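Local coordinates for putative DNA binding protein (Bacteroides thetaiotaomicron VPI-5482, PDB 3HTN) that probably binds DNA and binds metal ions, such as nickel, through histidine side chains, at the interface of chains A and B. Coordinates in Å, arbitrary orientation; residue numbers count along the deposited sequence, not the author numbering. Chains: chain A/B, Putative DNA binding protein.

Contact 1: the interface of chains A and B. Residues chain A 19, 21, 49, 122; chain B 84, 95, 134, 143, 145, 147.
A:Glu122 of one PPC-domain (DUF296) subunit reaches into a polar pocket of the next, B:Asn84, B:His95 and B:Arg134, in a strand-to-strand interface between copies of one protein that joins neighbours in the deposited trimer; PPC proteins commonly form such trimers. With CG beside the backbone N (chi1 -62°) and the chain extended beyond it, the carboxylate of A:Glu122, on strand 120-127, meets the guanidinium of B:Arg134 tip to tip. The grip is end-on: NH1 of B:Arg134 forms a salt bridge to OE2 of A:Glu122 at 2.9 Å, and NH2 bonds to OE1. Both oxygens lie in the guanidinium plane, yet that plane is turned 46° from the carboxylate, so each nitrogen approaches from above the latter. OE1 of A:Glu122 also takes ND1 of B:His95 at 2.8 Å, again from above the carboxylate, and ND2 of B:Asn84 at 2.9 Å on its anti lone pair. Three donors on one oxygen would favour a charged carboxylate and limit its rotation. NH1 of B:Arg134 is steadied by the backbone O of B:Asn143 at 3.0 Å, while CE1 of B:Tyr145 lies over one guanidinium face, towards its rim. B:His95 belongs to the histidine site that binds nickel in this structure, and CD1 of A:Ile49 sits over its ring face, 3.7 Å from the centroid. Crossing the B:Tyr145 side chain at about a right angle, CG2 of A:Ile19 touches its CE2 at 3.6 Å and also packs on B:Phe147. Water 2 links OE2 of A:Glu122 to the B:Tyr145 N, and water 3 joins the A:Ser21 hydroxyl to the B:Tyr145 O.

Contact 2: the interface of chains A and B. Residues chain A 77, 102-103, 105; chain B 57-59, 68-70.
The loop of chain A carrying A:Ser103 and A:Tyr105, just ahead of strand 107-117, meets the end of strand 54-58 with the loop residue B:Phe59 that follows it, and the start of strand 69-72 with B:Asp68 in the loop ahead of it; A:Glu77 of strand 76-78 lies at the margin. A:Tyr105, its CG anti to the carbonyl carbon (chi1 -51°), lays one ring face across B:Leu57 and B:Lys70, which meet it near opposite rims. Under that face, towards one rim, CB of B:Leu57 lies 3.7 Å from CD1 of A:Tyr105 as the two side chains slide past each other. Under the same face, towards the other rim, CB of B:Lys70 approaches CE2 of A:Tyr105 at 3.5 Å. The phenol OH donates a hydrogen bond to the backbone O of B:Asp68 at 2.8 Å, coming from well above the carbonyl plane (68° out of it). An alanine in place of A:Tyr105 would probably leave that carbonyl without its phenol donor and uncover the B:Leu57 and B:Lys70 side chains that its ring face had packed against. B:Phe59, with CG anti to the backbone N (chi1 -166°), offers a ring face to A:Ser103, whose CA stands over the centre, 3.5 Å from the ring centroid. Behind the receiving surface, B:Arg58 holds B:Asp69 side-on, its NE 2.8 Å from OD2 and its NH2 bonded to OD1, both on syn lone pairs; this pair is likely to tie the two chain B strands together. The site thus seats an aromatic side chain of one subunit against its neighbour, supporting a largely apolar part of the subunit junction.

Contact 1: the interface of chains A and B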
# COMPACT_ATOMS: atom_id res chain seq x y z
N ILE A 19 7.96 11.63 -8.67
CA ILE A 19 8.12 10.26 -9.09
C ILE A 19 9.62 10.04 -9.06
O ILE A 19 10.35 10.72 -9.79
CB ILE A 19 7.57 10.00 -10.52
CG1 ILE A 19 6.11 10.46 -10.61
CG2 ILE A 19 7.72 8.56 -10.90
CD1 ILE A 19 5.22 10.09 -9.45
N SER A 21 12.82 7.47 -9.50
CA SER A 21 13.36 6.26 -10.07
C SER A 21 14.76 6.07 -9.52
O SER A 21 15.68 6.79 -9.88
CB SER A 21 13.35 6.35 -11.59
OG SER A 21 13.83 5.15 -12.13
N ILE A 49 7.22 0.37 -5.69
CA ILE A 49 7.47 -1.00 -6.10
C ILE A 49 8.82 -1.07 -6.80
O ILE A 49 9.41 -0.05 -7.18
CB ILE A 49 6.32 -1.54 -7.03
CG1 ILE A 49 6.15 -0.68 -8.30
CG2 ILE A 49 5.00 -1.63 -6.28
CD1 ILE A 49 5.24 -1.32 -9.36
N GLU A 122 10.66 2.24 -8.33
CA GLU A 122 9.69 3.24 -8.80
C GLU A 122 8.85 3.68 -7.63
O GLU A 122 8.03 2.92 -7.15
CB GLU A 122 8.83 2.60 -9.89
CG GLU A 122 9.67 2.18 -11.10
CD GLU A 122 8.92 1.39 -12.15
OE1 GLU A 122 7.67 1.34 -12.10
OE2 GLU A 122 9.60 0.84 -13.04
N ASN B 84 1.76 1.71 -11.05
CA ASN B 84 1.82 2.99 -11.70
C ASN B 84 1.45 2.88 -13.15
O ASN B 84 1.36 1.81 -13.74
CB ASN B 84 3.20 3.60 -11.49
CG ASN B 84 4.32 2.70 -11.92
OD1 ASN B 84 4.38 2.27 -13.07
ND2 ASN B 84 5.25 2.42 -10.99
N HIS B 95 2.41 -0.89 -14.66
CA HIS B 95 3.32 -1.71 -13.90
C HIS B 95 2.66 -1.95 -12.54
O HIS B 95 2.55 -1.01 -11.76
CB HIS B 95 4.67 -1.02 -13.76
CG HIS B 95 5.71 -1.87 -13.11
ND1 HIS B 95 6.88 -1.35 -12.60
CD2 HIS B 95 5.78 -3.21 -12.89
CE1 HIS B 95 7.61 -2.32 -12.09
NE2 HIS B 95 6.96 -3.46 -12.25
N ARG B 134 8.99 5.51 -20.78
CA ARG B 134 10.01 4.53 -20.40
C ARG B 134 10.87 4.18 -21.59
O ARG B 134 10.47 4.38 -22.74
CB ARG B 134 9.35 3.24 -19.91
CG ARG B 134 8.66 3.32 -18.58
CD ARG B 134 7.83 2.09 -18.34
NE ARG B 134 7.08 2.20 -17.09
CZ ARG B 134 7.56 1.91 -15.89
NH1 ARG B 134 8.78 1.44 -15.76
NH2 ARG B 134 6.79 2.08 -14.84
N ASN B 143 11.86 -2.26 -18.99
CA ASN B 143 11.44 -0.93 -19.43
C ASN B 143 11.53 -0.02 -18.23
O ASN B 143 10.76 -0.15 -17.27
CB ASN B 143 10.02 -1.00 -19.95
CG ASN B 143 9.91 -1.91 -21.11
OD1 ASN B 143 10.66 -1.77 -22.06
ND2 ASN B 143 9.02 -2.88 -21.03
N TYR B 145 11.83 3.81 -16.35
CA TYR B 145 11.40 5.20 -16.47
C TYR B 145 12.49 6.06 -17.14
O TYR B 145 13.67 5.92 -16.83
CB TYR B 145 11.14 5.81 -15.11
CG TYR B 145 9.79 5.59 -14.44
CD1 TYR B 145 8.61 5.68 -15.13
CD2 TYR B 145 9.71 5.46 -13.06
CE1 TYR B 145 7.38 5.56 -14.48
CE2 TYR B 145 8.50 5.37 -12.41
CZ TYR B 145 7.33 5.42 -13.12
OH TYR B 145 6.11 5.37 -12.50
N PHE B 147 12.65 9.98 -17.78
CA PHE B 147 11.97 11.26 -17.59
C PHE B 147 12.41 12.33 -18.59
O PHE B 147 11.73 13.34 -18.70
CB PHE B 147 12.18 11.78 -16.16
CG PHE B 147 11.66 10.84 -15.09
CD1 PHE B 147 10.36 10.35 -15.13
CD2 PHE B 147 12.47 10.46 -14.04
CE1 PHE B 147 9.89 9.51 -14.15
CE2 PHE B 147 12.01 9.61 -13.07
CZ PHE B 147 10.72 9.13 -13.12
O HOH W 1 5.41 3.50 -8.23
O HOH W 2 11.81 2.30 -13.93
O HOH W 3 14.91 5.96 -14.52

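Contact 2: the interface of chains A and B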
# COMPACT_ATOMS: atom_id res chain seq x y z
N GLU A 77 10.91 -9.39 -5.30
CA GLU A 77 10.08 -8.31 -5.82
C GLU A 77 9.50 -7.53 -4.66
O GLU A 77 9.01 -8.15 -3.71
CB GLU A 77 8.94 -8.89 -6.62
CG GLU A 77 9.38 -9.47 -8.00
CD GLU A 77 9.92 -8.44 -9.00
OE1 GLU A 77 9.84 -7.20 -8.77
OE2 GLU A 77 10.47 -8.87 -10.05
N ARG A 102 9.27 -13.61 -2.74
CA ARG A 102 10.45 -14.43 -3.03
C ARG A 102 10.22 -15.17 -4.33
O ARG A 102 9.15 -15.06 -4.95
CB ARG A 102 10.73 -15.39 -1.88
CG ARG A 102 10.77 -14.68 -0.54
CD ARG A 102 10.99 -15.68 0.61
NE ARG A 102 12.41 -15.92 0.89
CZ ARG A 102 12.89 -16.44 2.01
NH1 ARG A 102 12.09 -16.91 2.93
NH2 ARG A 102 14.18 -16.53 2.20
N SER A 103 11.21 -15.94 -4.77
CA SER A 103 11.11 -16.65 -6.05
C SER A 103 10.03 -17.72 -6.05
O SER A 103 9.60 -18.15 -7.12
CB SER A 103 12.45 -17.27 -6.44
OG SER A 103 12.79 -18.27 -5.54
N TYR A 105 7.14 -17.08 -4.61
CA TYR A 105 5.96 -16.20 -4.50
C TYR A 105 5.51 -16.04 -3.06
O TYR A 105 4.60 -15.24 -2.79
CB TYR A 105 4.78 -16.60 -5.42
CG TYR A 105 5.24 -16.79 -6.83
CD1 TYR A 105 5.48 -15.71 -7.65
CD2 TYR A 105 5.53 -18.07 -7.32
CE1 TYR A 105 5.94 -15.89 -8.96
CE2 TYR A 105 6.02 -18.25 -8.59
CZ TYR A 105 6.20 -17.16 -9.41
OH TYR A 105 6.68 -17.38 -10.69
N LEU B 57 1.21 -14.52 -11.27
CA LEU B 57 2.37 -13.72 -10.84
C LEU B 57 3.56 -14.07 -11.70
O LEU B 57 3.66 -15.20 -12.16
CB LEU B 57 2.73 -14.03 -9.39
CG LEU B 57 1.70 -13.69 -8.28
CD1 LEU B 57 2.13 -14.12 -6.84
CD2 LEU B 57 1.33 -12.16 -8.36
N ARG B 58 4.47 -13.11 -11.88
CA ARG B 58 5.70 -13.33 -12.63
C ARG B 58 6.89 -13.06 -11.74
O ARG B 58 6.86 -12.17 -10.94
CB ARG B 58 5.79 -12.43 -13.88
CG ARG B 58 7.15 -12.55 -14.65
CD ARG B 58 7.11 -11.87 -16.00
NE ARG B 58 6.34 -12.67 -16.94
CZ ARG B 58 5.73 -12.21 -18.04
NH1 ARG B 58 5.74 -10.93 -18.39
NH2 ARG B 58 5.09 -13.07 -18.78
N PHE B 59 7.90 -13.91 -11.86
CA PHE B 59 9.16 -13.70 -11.17
C PHE B 59 10.27 -13.65 -12.21
O PHE B 59 10.57 -14.64 -12.89
CB PHE B 59 9.44 -14.77 -10.12
CG PHE B 59 10.54 -14.39 -9.18
CD1 PHE B 59 10.29 -13.61 -8.06
CD2 PHE B 59 11.85 -14.78 -9.45
CE1 PHE B 59 11.30 -13.28 -7.21
CE2 PHE B 59 12.88 -14.44 -8.60
CZ PHE B 59 12.59 -13.69 -7.48
N ASP B 68 9.66 -16.60 -14.71
CA ASP B 68 8.77 -17.69 -14.44
C ASP B 68 7.44 -17.10 -13.98
O ASP B 68 7.41 -16.23 -13.11
CB ASP B 68 9.33 -18.61 -13.36
N ASP B 69 6.37 -17.63 -14.55
CA ASP B 69 5.01 -17.28 -14.19
C ASP B 69 4.39 -18.43 -13.44
O ASP B 69 4.74 -19.59 -13.66
CB ASP B 69 4.18 -17.01 -15.44
CG ASP B 69 4.69 -15.81 -16.24
OD1 ASP B 69 4.23 -15.65 -17.39
OD2 ASP B 69 5.48 -15.03 -15.70
N LYS B 70 3.49 -18.11 -12.53
CA LYS B 70 2.73 -19.12 -11.83
C LYS B 70 1.32 -18.62 -11.63
O LYS B 70 1.12 -17.47 -11.22
CB LYS B 70 3.34 -19.46 -10.47
CG LYS B 70 2.57 -20.55 -9.75
CD LYS B 70 3.35 -21.16 -8.59
CE LYS B 70 2.50 -22.17 -7.82
NZ LYS B 70 3.27 -22.75 -6.69

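Contact 1 and contact 2 lie on the same A–B interface, with the centres of their C-alpha atoms about 20 Å apart, and no residue belongs to both. Strand 91-101 of chain B supplies the histidine in contact 1; in chain A, the same strand runs towards the loop used in contact 2. The two patches differ in character: contact 1 is built on a carboxylate paired with an arginine and neighbouring polar groups, contact 2 on aromatic and aliphatic packing. Holding the subunits at two separated points would probably restrict rocking between them and so help keep the metal-binding histidine region in register within the trimer.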